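PDB 6UK5: CalS10 from Micromonospora echinospora, which is an S-adenosylmethionine-binding protein of calicheamicin biosynthesis that probably transfers the methyl group to an amino pentose. Local coordinates for residues D39-V44 against G66-T71; R47-R52 against T74-V79; Q188-R193 against L214-T219. All blocks are in the same frame, centred on the assembly; numbering follows the deposited sequence.

Contact 1 (D39-V44 against G66-T71). With SAM (S-adenosylmethionine), chain D.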
loop_
_atom_site.group_PDB
_atom_site.type_symbol
_atom_site.label_atom_id
_atom_site.label_comp_id
_atom_site.label_asym_id
_atom_site.label_seq_id
_atom_site.Cartn_x
_atom_site.Cartn_y
_atom_site.Cartn_z
ATOM N N ASP A 39 17.359 14.881 12.723
ATOM C CA ASP A 39 18.560 14.385 13.386
ATOM C C ASP A 39 19.770 14.470 12.465
ATOM O O ASP A 39 20.881 14.781 12.911
ATOM C CB ASP A 39 18.347 12.948 13.860
ATOM C CG ASP A 39 17.329 12.849 14.984
ATOM O OD1 ASP A 39 17.083 13.871 15.661
ATOM O OD2 ASP A 39 16.778 11.744 15.192
ATOM N N GLU A 40 19.575 14.198 11.173
ATOM C CA GLU A 40 20.674 14.307 10.220
ATOM C C GLU A 40 21.166 15.746 10.120
ATOM O O GLU A 40 22.366 16.016 10.258
ATOM C CB GLU A 40 20.231 13.783 8.854
ATOM C CG GLU A 40 19.994 12.276 8.837
ATOM C CD GLU A 40 19.375 11.793 7.540
ATOM O OE1 GLU A 40 19.450 12.534 6.537
ATOM O OE2 GLU A 40 18.811 10.677 7.524
ATOM N N ALA A 41 20.250 16.688 9.885
ATOM C CA ALA A 41 20.646 18.089 9.788
ATOM C C ALA A 41 21.320 18.556 11.072
ATOM O O ALA A 41 22.316 19.288 11.032
ATOM C CB ALA A 41 19.430 18.959 9.474
ATOM N N ALA A 42 20.786 18.143 12.224
ATOM C CA ALA A 42 21.379 18.530 13.501
ATOM C C ALA A 42 22.808 18.015 13.622
ATOM O O ALA A 42 23.721 18.762 13.992
ATOM C CB ALA A 42 20.519 18.006 14.652
ATOM N N ASP A 43 23.019 16.730 13.324
ATOM C CA ASP A 43 24.368 16.174 13.368
ATOM C C ASP A 43 25.286 16.896 12.389
ATOM O O ASP A 43 26.422 17.245 12.731
ATOM C CB ASP A 43 24.326 14.679 13.056
ATOM C CG ASP A 43 25.705 14.056 13.007
ATOM O OD1 ASP A 43 26.649 14.641 13.578
ATOM O OD2 ASP A 43 25.849 12.984 12.385
ATOM N N VAL A 44 24.806 17.130 11.166
ATOM C CA VAL A 44 25.602 17.857 10.183
ATOM C C VAL A 44 25.958 19.238 10.717
ATOM O O VAL A 44 27.093 19.706 10.568
ATOM C CB VAL A 44 24.846 17.945 8.843
ATOM C CG1 VAL A 44 25.551 18.901 7.887
ATOM C CG2 VAL A 44 24.700 16.568 8.219
ATOM N N GLY A 66 13.542 20.599 0.884
ATOM C CA GLY A 66 14.061 21.462 1.923
ATOM C C GLY A 66 13.928 20.910 3.323
ATOM O O GLY A 66 14.028 21.667 4.290
ATOM N N ALA A 67 13.700 19.602 3.461
ATOM C CA ALA A 67 13.518 19.018 4.785
ATOM C C ALA A 67 14.745 19.242 5.661
ATOM O O ALA A 67 14.627 19.647 6.823
ATOM C CB ALA A 67 13.212 17.526 4.652
ATOM N N HIS A 68 15.938 18.977 5.124
ATOM C CA HIS A 68 17.159 19.301 5.856
ATOM C C HIS A 68 17.222 20.789 6.170
ATOM O O HIS A 68 17.508 21.187 7.306
ATOM C CB HIS A 68 18.392 18.868 5.056
ATOM C CG HIS A 68 18.712 17.410 5.172
ATOM N ND1 HIS A 68 18.870 16.591 4.075
ATOM C CD2 HIS A 68 18.940 16.632 6.257
ATOM C CE1 HIS A 68 19.155 15.366 4.479
ATOM N NE2 HIS A 68 19.205 15.364 5.799
ATOM N N LEU A 69 16.959 21.628 5.166
ATOM C CA LEU A 69 17.073 23.069 5.354
ATOM C C LEU A 69 16.184 23.571 6.483
ATOM O O LEU A 69 16.543 24.532 7.174
ATOM C CB LEU A 69 16.712 23.793 4.057
ATOM C CG LEU A 69 17.806 23.858 2.996
ATOM C CD1 LEU A 69 17.219 24.219 1.645
ATOM C CD2 LEU A 69 18.858 24.852 3.412
ATOM N N GLU A 70 15.026 22.941 6.687
ATOM C CA GLU A 70 14.141 23.361 7.768
ATOM C C GLU A 70 14.863 23.376 9.109
ATOM O O GLU A 70 14.709 24.318 9.895
ATOM C CB GLU A 70 12.923 22.438 7.838
ATOM C CG GLU A 70 11.909 22.857 8.890
ATOM C CD GLU A 70 10.564 22.190 8.711
ATOM O OE1 GLU A 70 10.385 21.069 9.226
ATOM O OE2 GLU A 70 9.686 22.784 8.050
ATOM N N THR A 71 15.659 22.343 9.388
ATOM C CA THR A 71 16.382 22.295 10.653
ATOM C C THR A 71 17.667 23.114 10.602
ATOM O O THR A 71 18.096 23.645 11.632
ATOM C CB THR A 71 16.681 20.845 11.033
ATOM O OG1 THR A 71 15.448 20.139 11.223
ATOM C CG2 THR A 71 17.478 20.787 12.328
HETATM N N SAM D . 18.480 16.989 0.361
HETATM C CA SAM D . 17.378 16.294 -0.223
HETATM C C SAM D . 16.578 15.466 0.830
HETATM O O SAM D . 17.225 14.760 1.643
HETATM O OXT SAM D . 15.336 15.567 0.774
HETATM C CB SAM D . 17.878 15.373 -1.345
HETATM C CG SAM D . 16.700 15.063 -2.253
HETATM S SD SAM D . 17.180 13.582 -3.167
HETATM C CE SAM D . 15.580 12.969 -3.667
HETATM C "C5'" SAM D . 17.854 14.142 -4.778
HETATM C "C4'" SAM D . 17.521 15.560 -5.260
HETATM O "O4'" SAM D . 18.565 16.001 -6.146
HETATM C "C3'" SAM D . 16.208 15.677 -6.038
HETATM O "O3'" SAM D . 15.241 16.411 -5.292
HETATM C "C2'" SAM D . 16.582 16.430 -7.330
HETATM O "O2'" SAM D . 15.706 17.524 -7.579
HETATM C "C1'" SAM D . 18.006 16.915 -7.059
HETATM N N9 SAM D . 18.865 16.962 -8.236
HETATM C C8 SAM D . 19.204 15.924 -9.068
HETATM N N7 SAM D . 20.062 16.247 -10.003
HETATM C C5 SAM D . 20.314 17.588 -9.771
HETATM C C6 SAM D . 21.158 18.522 -10.403
HETATM N N6 SAM D . 21.900 18.243 -11.479
HETATM N N1 SAM D . 21.207 19.772 -9.894
HETATM C C2 SAM D . 20.450 20.063 -8.832
HETATM N N3 SAM D . 19.609 19.274 -8.161
HETATM C C4 SAM D . 19.587 18.044 -8.682
#
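Glu40 and His68 meet through a hydrogen bond from His68 NE2 to Glu40 OE1, 2.9 Å long and bent at the hydrogen (147°). The acceptor lies close to the imidazole plane. The oxygen is met on its anti side, somewhat out of the carboxylate plane. The two flat groups are turned 41° against each other. His68 CG stands beside the backbone N, anti to the carbonyl carbon (chi1 -81°). From there the ring extends toward helix 37-51. The ring edge also meets the aliphatic part of Glu40, with His68 NE2 3.6 Å from Glu40 CB.

The tight part is next to this bond. Ala41 CB is directed toward helix 67-73, where the segment axes come within 8.4 Å; the small side chain is consistent with this close approach. Ala41 CB lies 3.7 Å from His68 O and 3.7 Å from Thr71 CB. Thr71 OG1 is hydrogen-bonded to His38, while Thr71 CB and CG2 pack on Ala41. The outer side is loose. Asp39 is exposed and its CB is directed away from the other helix. Exposed Glu70 pairs with Arg95 instead of helix 37-51.

His68 belongs to the S-adenosylmethionine pocket of this Rossmann-like methyltransferase fold. Its ND1 is 3.5 Å from the carboxylate atom O of S-adenosylmethionine. Trp37, which binds the cofactor, meets the ring edge-to-face. An alanine in place of His68 would probably leave Glu40 OE1 without this donor and open a gap beside the methionine end of the cofactor. The other oxygen, Glu40 OE2, forms a salt bridge with Lys35, which is likely to balance the buried carboxylate. The bond to NE2 probably limits rotation of the ring, consistent with a second-shell role for Glu40 beside the cofactor.

Contact 2 (R47-R52 against T74-V79)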
loop_
_atom_site.group_PDB
_atom_site.type_symbol
_atom_site.label_atom_id
_atom_site.label_comp_id
_atom_site.label_asym_id
_atom_site.label_seq_id
_atom_site.Cartn_x
_atom_site.Cartn_y
_atom_site.Cartn_z
ATOM N N ARG A 47 28.833 19.212 13.232
ATOM C CA ARG A 47 30.155 18.990 12.654
ATOM C C ARG A 47 30.653 20.226 11.919
ATOM O O ARG A 47 31.850 20.536 11.957
ATOM C CB ARG A 47 30.115 17.794 11.709
ATOM C CG ARG A 47 30.085 16.453 12.408
ATOM C CD ARG A 47 29.869 15.330 11.413
ATOM N NE ARG A 47 29.065 14.258 11.993
ATOM C CZ ARG A 47 29.554 13.163 12.567
ATOM N NH1 ARG A 47 30.865 12.961 12.642
ATOM N NH2 ARG A 47 28.721 12.260 13.066
ATOM N N ILE A 48 29.755 20.934 11.233
ATOM C CA ILE A 48 30.136 22.201 10.618
ATOM C C ILE A 48 30.705 23.137 11.675
ATOM O O ILE A 48 31.706 23.826 11.446
ATOM C CB ILE A 48 28.935 22.828 9.888
ATOM C CG1 ILE A 48 28.531 21.955 8.699
ATOM C CG2 ILE A 48 29.283 24.231 9.415
ATOM C CD1 ILE A 48 27.137 22.229 8.180
ATOM N N ARG A 49 30.076 23.173 12.852
ATOM C CA ARG A 49 30.577 24.014 13.932
ATOM C C ARG A 49 31.931 23.527 14.428
ATOM O O ARG A 49 32.777 24.339 14.823
ATOM C CB ARG A 49 29.570 24.028 15.082
ATOM C CG ARG A 49 28.235 24.653 14.726
ATOM C CD ARG A 49 28.394 26.125 14.427
ATOM N NE ARG A 49 27.115 26.795 14.235
ATOM C CZ ARG A 49 26.988 28.098 14.017
ATOM N NH1 ARG A 49 28.062 28.874 13.962
ATOM N NH2 ARG A 49 25.786 28.627 13.851
ATOM N N ALA A 50 32.153 22.211 14.420
ATOM C CA ALA A 50 33.463 21.679 14.773
ATOM C C ALA A 50 34.548 22.246 13.867
ATOM O O ALA A 50 35.556 22.778 14.344
ATOM C CB ALA A 50 33.443 20.154 14.695
ATOM N N ALA A 51 34.355 22.142 12.550
ATOM C CA ALA A 51 35.355 22.605 11.596
ATOM C C ALA A 51 35.341 24.115 11.396
ATOM O O ALA A 51 36.367 24.681 11.005
ATOM C CB ALA A 51 35.149 21.913 10.246
ATOM N N ARG A 52 34.214 24.776 11.644
ATOM C CA ARG A 52 34.069 26.212 11.392
ATOM C C ARG A 52 33.182 26.781 12.489
ATOM O O ARG A 52 31.976 26.983 12.301
ATOM C CB ARG A 52 33.494 26.472 9.997
ATOM C CG ARG A 52 33.902 27.812 9.381
ATOM C CD ARG A 52 33.569 27.842 7.895
ATOM N NE ARG A 52 33.843 29.131 7.263
ATOM C CZ ARG A 52 35.059 29.585 6.974
ATOM N NH1 ARG A 52 36.133 28.866 7.273
ATOM N NH2 ARG A 52 35.205 30.765 6.389
ATOM N N THR A 74 17.139 26.722 11.831
ATOM C CA THR A 74 17.139 26.905 13.277
ATOM C C THR A 74 18.546 26.952 13.860
ATOM O O THR A 74 18.700 27.299 15.036
ATOM C CB THR A 74 16.364 25.776 13.963
ATOM O OG1 THR A 74 17.193 24.610 14.052
ATOM C CG2 THR A 74 15.096 25.434 13.186
ATOM N N ARG A 75 19.566 26.615 13.070
ATOM C CA ARG A 75 20.930 26.473 13.555
ATOM C C ARG A 75 21.908 27.461 12.933
ATOM O O ARG A 75 22.958 27.716 13.533
ATOM C CB ARG A 75 21.423 25.039 13.294
ATOM C CG ARG A 75 20.570 23.969 13.981
ATOM C CD ARG A 75 20.756 23.947 15.492
ATOM N NE ARG A 75 22.161 23.828 15.867
ATOM C CZ ARG A 75 22.808 22.670 15.985
ATOM N NH1 ARG A 75 22.181 21.521 15.763
ATOM N NH2 ARG A 75 24.087 22.659 16.325
ATOM N N PHE A 76 21.603 28.017 11.761
ATOM C CA PHE A 76 22.462 28.980 11.086
ATOM C C PHE A 76 21.671 30.240 10.752
ATOM O O PHE A 76 20.524 30.150 10.295
ATOM C CB PHE A 76 23.064 28.380 9.806
ATOM C CG PHE A 76 23.931 27.174 10.051
ATOM C CD1 PHE A 76 23.462 25.896 9.804
ATOM C CD2 PHE A 76 25.220 27.324 10.540
ATOM C CE1 PHE A 76 24.264 24.795 10.034
ATOM C CE2 PHE A 76 26.021 26.224 10.769
ATOM C CZ PHE A 76 25.543 24.962 10.518
ATOM N N PRO A 77 22.254 31.434 10.975
ATOM C CA PRO A 77 21.529 32.679 10.681
ATOM C C PRO A 77 20.972 32.745 9.268
ATOM O O PRO A 77 19.767 32.938 9.084
ATOM C CB PRO A 77 22.592 33.765 10.903
ATOM C CG PRO A 77 23.573 33.154 11.832
ATOM C CD PRO A 77 23.611 31.696 11.491
ATOM N N HIS A 78 21.832 32.581 8.267
ATOM C CA HIS A 78 21.437 32.658 6.866
ATOM C C HIS A 78 21.576 31.286 6.228
ATOM O O HIS A 78 22.601 30.615 6.389
ATOM C CB HIS A 78 22.261 33.696 6.102
ATOM C CG HIS A 78 21.791 33.916 4.696
ATOM N ND1 HIS A 78 22.620 34.380 3.698
ATOM C CD2 HIS A 78 20.594 33.677 4.110
ATOM C CE1 HIS A 78 21.942 34.458 2.567
ATOM N NE2 HIS A 78 20.712 34.032 2.788
ATOM N N VAL A 79 20.542 30.885 5.502
ATOM C CA VAL A 79 20.467 29.576 4.873
ATOM C C VAL A 79 19.850 29.750 3.494
ATOM O O VAL A 79 18.958 30.584 3.305
ATOM C CB VAL A 79 19.639 28.621 5.761
ATOM C CG1 VAL A 79 19.119 27.459 4.973
ATOM C CG2 VAL A 79 20.471 28.140 6.948
#
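Ile48 comes first, reaching from helix 37-51 to the far end of the Phe76 ring. Its CD1 lies 3.9 Å from Phe76 CZ, and its CG2 branch meets the same ring atom at 4.0 Å. Both side chains also rest on Leu58 of strand 57-61.

Arg49 follows and runs past Phe76 in the opposite direction. Its chain bends at chi2 (-65°), where CD turns back from the extended path. Phe76 CE2 lies over one face of the Arg49 guanidinium, offset toward its rim, with the planes 21° apart. Arg49 NE is 3.7 Å from Phe76 CE2, and NH2 is 3.6 Å from Phe76 CD2. The same NH2 donates to Arg75 O at 3.0 Å (151° at the hydrogen), nearly in the plane of both groups, while NH1 is bonded to Pro53 O.

Residues 74-79 lead from helix 67-73 into strand 78-83. They close the right-handed beta-alpha-beta crossover from strand 57-61, a basic unit of the Rossmann-like methyltransferase fold, and here they pack against helix 37-51.

The Arg75 side chain forms a salt bridge with Asp46. Its NH2 stays 5.5 Å from Arg49 NE, a pair of like charges not in contact.

Contact 3 (Q188-R193 against L214-T219)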
loop_
_atom_site.group_PDB
_atom_site.type_symbol
_atom_site.label_atom_id
_atom_site.label_comp_id
_atom_site.label_asym_id
_atom_site.label_seq_id
_atom_site.Cartn_x
_atom_site.Cartn_y
_atom_site.Cartn_z
ATOM N N GLN A 188 23.946 -3.052 -11.588
ATOM C CA GLN A 188 24.867 -3.574 -12.593
ATOM C C GLN A 188 26.008 -2.573 -12.739
ATOM O O GLN A 188 25.786 -1.456 -13.216
ATOM C CB GLN A 188 24.150 -3.810 -13.917
ATOM C CG GLN A 188 25.049 -4.362 -15.018
ATOM C CD GLN A 188 24.459 -4.238 -16.417
ATOM O OE1 GLN A 188 25.140 -4.510 -17.404
ATOM N NE2 GLN A 188 23.197 -3.831 -16.507
ATOM N N GLY A 189 27.203 -2.952 -12.314
ATOM C CA GLY A 189 28.306 -2.005 -12.302
ATOM C C GLY A 189 28.143 -1.036 -11.159
ATOM O O GLY A 189 27.866 -1.437 -10.027
ATOM N N ARG A 190 28.306 0.250 -11.449
ATOM C CA ARG A 190 28.044 1.311 -10.485
ATOM C C ARG A 190 26.634 1.873 -10.584
ATOM O O ARG A 190 26.299 2.797 -9.836
ATOM C CB ARG A 190 29.075 2.442 -10.647
ATOM C CG ARG A 190 29.354 2.835 -12.090
ATOM C CD ARG A 190 30.317 4.013 -12.238
ATOM N NE ARG A 190 31.527 3.869 -11.432
ATOM C CZ ARG A 190 32.706 4.410 -11.735
ATOM N NH1 ARG A 190 32.870 5.092 -12.863
ATOM N NH2 ARG A 190 33.739 4.242 -10.919
ATOM N N VAL A 191 25.807 1.347 -11.482
ATOM C CA VAL A 191 24.500 1.918 -11.771
ATOM C C VAL A 191 23.419 1.116 -11.066
ATOM O O VAL A 191 23.453 -0.122 -11.055
ATOM C CB VAL A 191 24.240 1.950 -13.291
ATOM C CG1 VAL A 191 22.898 2.622 -13.592
ATOM C CG2 VAL A 191 25.399 2.601 -14.018
ATOM N N THR A 192 22.467 1.818 -10.458
ATOM C CA THR A 192 21.292 1.207 -9.849
ATOM C C THR A 192 20.064 1.761 -10.562
ATOM O O THR A 192 19.917 2.981 -10.689
ATOM C CB THR A 192 21.214 1.482 -8.345
ATOM O OG1 THR A 192 22.527 1.433 -7.775
ATOM C CG2 THR A 192 20.344 0.433 -7.670
ATOM N N ARG A 193 19.183 0.877 -11.019
ATOM C CA ARG A 193 17.985 1.280 -11.750
ATOM C C ARG A 193 16.812 1.243 -10.779
ATOM O O ARG A 193 16.326 0.167 -10.420
ATOM C CB ARG A 193 17.722 0.383 -12.957
ATOM C CG ARG A 193 16.507 0.840 -13.758
ATOM C CD ARG A 193 16.275 0.026 -15.019
ATOM N NE ARG A 193 14.915 0.238 -15.511
ATOM C CZ ARG A 193 13.846 -0.360 -14.987
ATOM N NH1 ARG A 193 13.988 -1.204 -13.972
ATOM N NH2 ARG A 193 12.635 -0.118 -15.471
ATOM N N LEU A 214 18.034 6.608 -12.141
ATOM C CA LEU A 214 19.356 6.002 -12.163
ATOM C C LEU A 214 20.184 6.633 -11.054
ATOM O O LEU A 214 20.317 7.860 -11.000
ATOM C CB LEU A 214 20.094 6.199 -13.494
ATOM C CG LEU A 214 19.585 5.548 -14.778
ATOM C CD1 LEU A 214 20.686 5.609 -15.844
ATOM C CD2 LEU A 214 19.122 4.121 -14.553
ATOM N N LEU A 215 20.749 5.797 -10.188
ATOM C CA LEU A 215 21.695 6.239 -9.172
ATOM C C LEU A 215 23.045 5.623 -9.510
ATOM O O LEU A 215 23.168 4.398 -9.601
ATOM C CB LEU A 215 21.226 5.808 -7.785
ATOM C CG LEU A 215 21.684 6.597 -6.560
ATOM C CD1 LEU A 215 21.122 8.007 -6.560
ATOM C CD2 LEU A 215 21.265 5.858 -5.298
ATOM N N THR A 216 24.050 6.473 -9.692
ATOM C CA THR A 216 25.382 6.054 -10.104
ATOM C C THR A 216 26.378 6.254 -8.968
ATOM O O THR A 216 26.557 7.378 -8.486
ATOM C CB THR A 216 25.822 6.822 -11.352
ATOM O OG1 THR A 216 24.875 6.605 -12.406
ATOM C CG2 THR A 216 27.197 6.358 -11.802
ATOM N N MET A 217 27.017 5.165 -8.545
ATOM C CA MET A 217 28.043 5.241 -7.517
ATOM C C MET A 217 29.322 5.866 -8.071
ATOM O O MET A 217 29.617 5.782 -9.266
ATOM C CB MET A 217 28.392 3.851 -6.986
ATOM C CG MET A 217 29.386 3.880 -5.831
ATOM S SD MET A 217 30.026 2.254 -5.428
ATOM C CE MET A 217 31.332 2.180 -6.659
ATOM N N PHE A 218 30.095 6.479 -7.177
ATOM C CA PHE A 218 31.463 6.885 -7.458
ATOM C C PHE A 218 32.361 6.314 -6.369
ATOM O O PHE A 218 31.913 6.014 -5.260
ATOM C CB PHE A 218 31.572 8.405 -7.537
ATOM C CG PHE A 218 30.630 9.011 -8.533
ATOM C CD1 PHE A 218 30.834 8.835 -9.894
ATOM C CD2 PHE A 218 29.514 9.713 -8.111
ATOM C CE1 PHE A 218 29.959 9.378 -10.818
ATOM C CE2 PHE A 218 28.630 10.257 -9.026
ATOM C CZ PHE A 218 28.851 10.089 -10.384
ATOM N N THR A 219 33.635 6.153 -6.700
ATOM C CA THR A 219 34.572 5.501 -5.801
ATOM C C THR A 219 35.217 6.505 -4.853
ATOM O O THR A 219 35.238 7.713 -5.101
ATOM C CB THR A 219 35.666 4.778 -6.588
ATOM O OG1 THR A 219 36.209 5.659 -7.577
ATOM C CG2 THR A 219 35.096 3.556 -7.287
HETATM O O HOH W 1 24.456 2.829 -8.128
#
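Arg190 O accepts a nearly straight hydrogen bond from Met217 N, 2.8 Å long with 173° at the hydrogen. Thr192 and Leu215 form an antiparallel hydrogen-bonded pair. Thr192 N donates to Leu215 O at 2.8 Å, and Leu215 N to Thr192 O at 3.0 Å. A water is modelled between Arg190 O, Thr192 OG1 and Leu215 O, but its distances are too short to be trusted.

Outside the backbone bonds, the Arg190 side chain meets Thr216, Met217 and Thr219. CG takes the crowded position between backbone N and carbonyl carbon (chi1 44°). Arg190 CD packs on Thr216 CG2 at 3.9 Å. Beyond it, NH2 passes Thr219 CG2 and forms a salt bridge with Glu222. On the same face as Thr216, Val191 CG1 touches Leu214 CD2 at 4.2 Å. Thr192 and Leu215 occupy the other face and pack on Trp156.

The two strands form a long antiparallel hairpin, and this contact is at its open end. A type II' turn from Gln188 to Val191 links strand 191-202 to strand 177-188, its other neighbour in the sheet. Past strand 206-216, Thr219 caps helix 220-229, and Glu222 accepts from Thr219 N, consistent with a capping box.

Overall arrangement
Contacts 1 and 2 share helix 37-51 and touch each other. Contact 1 is the buried one, with a His-carboxylate bond beside the cofactor. Contact 2 lies further out, where the same helix meets the chain entering strand 78-83. It combines an apolar Ile48-Phe76 contact with an arginine side chain bonded to a backbone oxygen. Both belong to the Rossmann-like part of the fold, and their segments alternate along the chain. Contact 3 is separate, on the opposite side of the chain's centre, with its centre about 26 Å from that of contact 1. It lies in the five-stranded sheet and is only partly buried. Main-chain bonds dominate there, whereas side chains supply the donors in contacts 1 and 2.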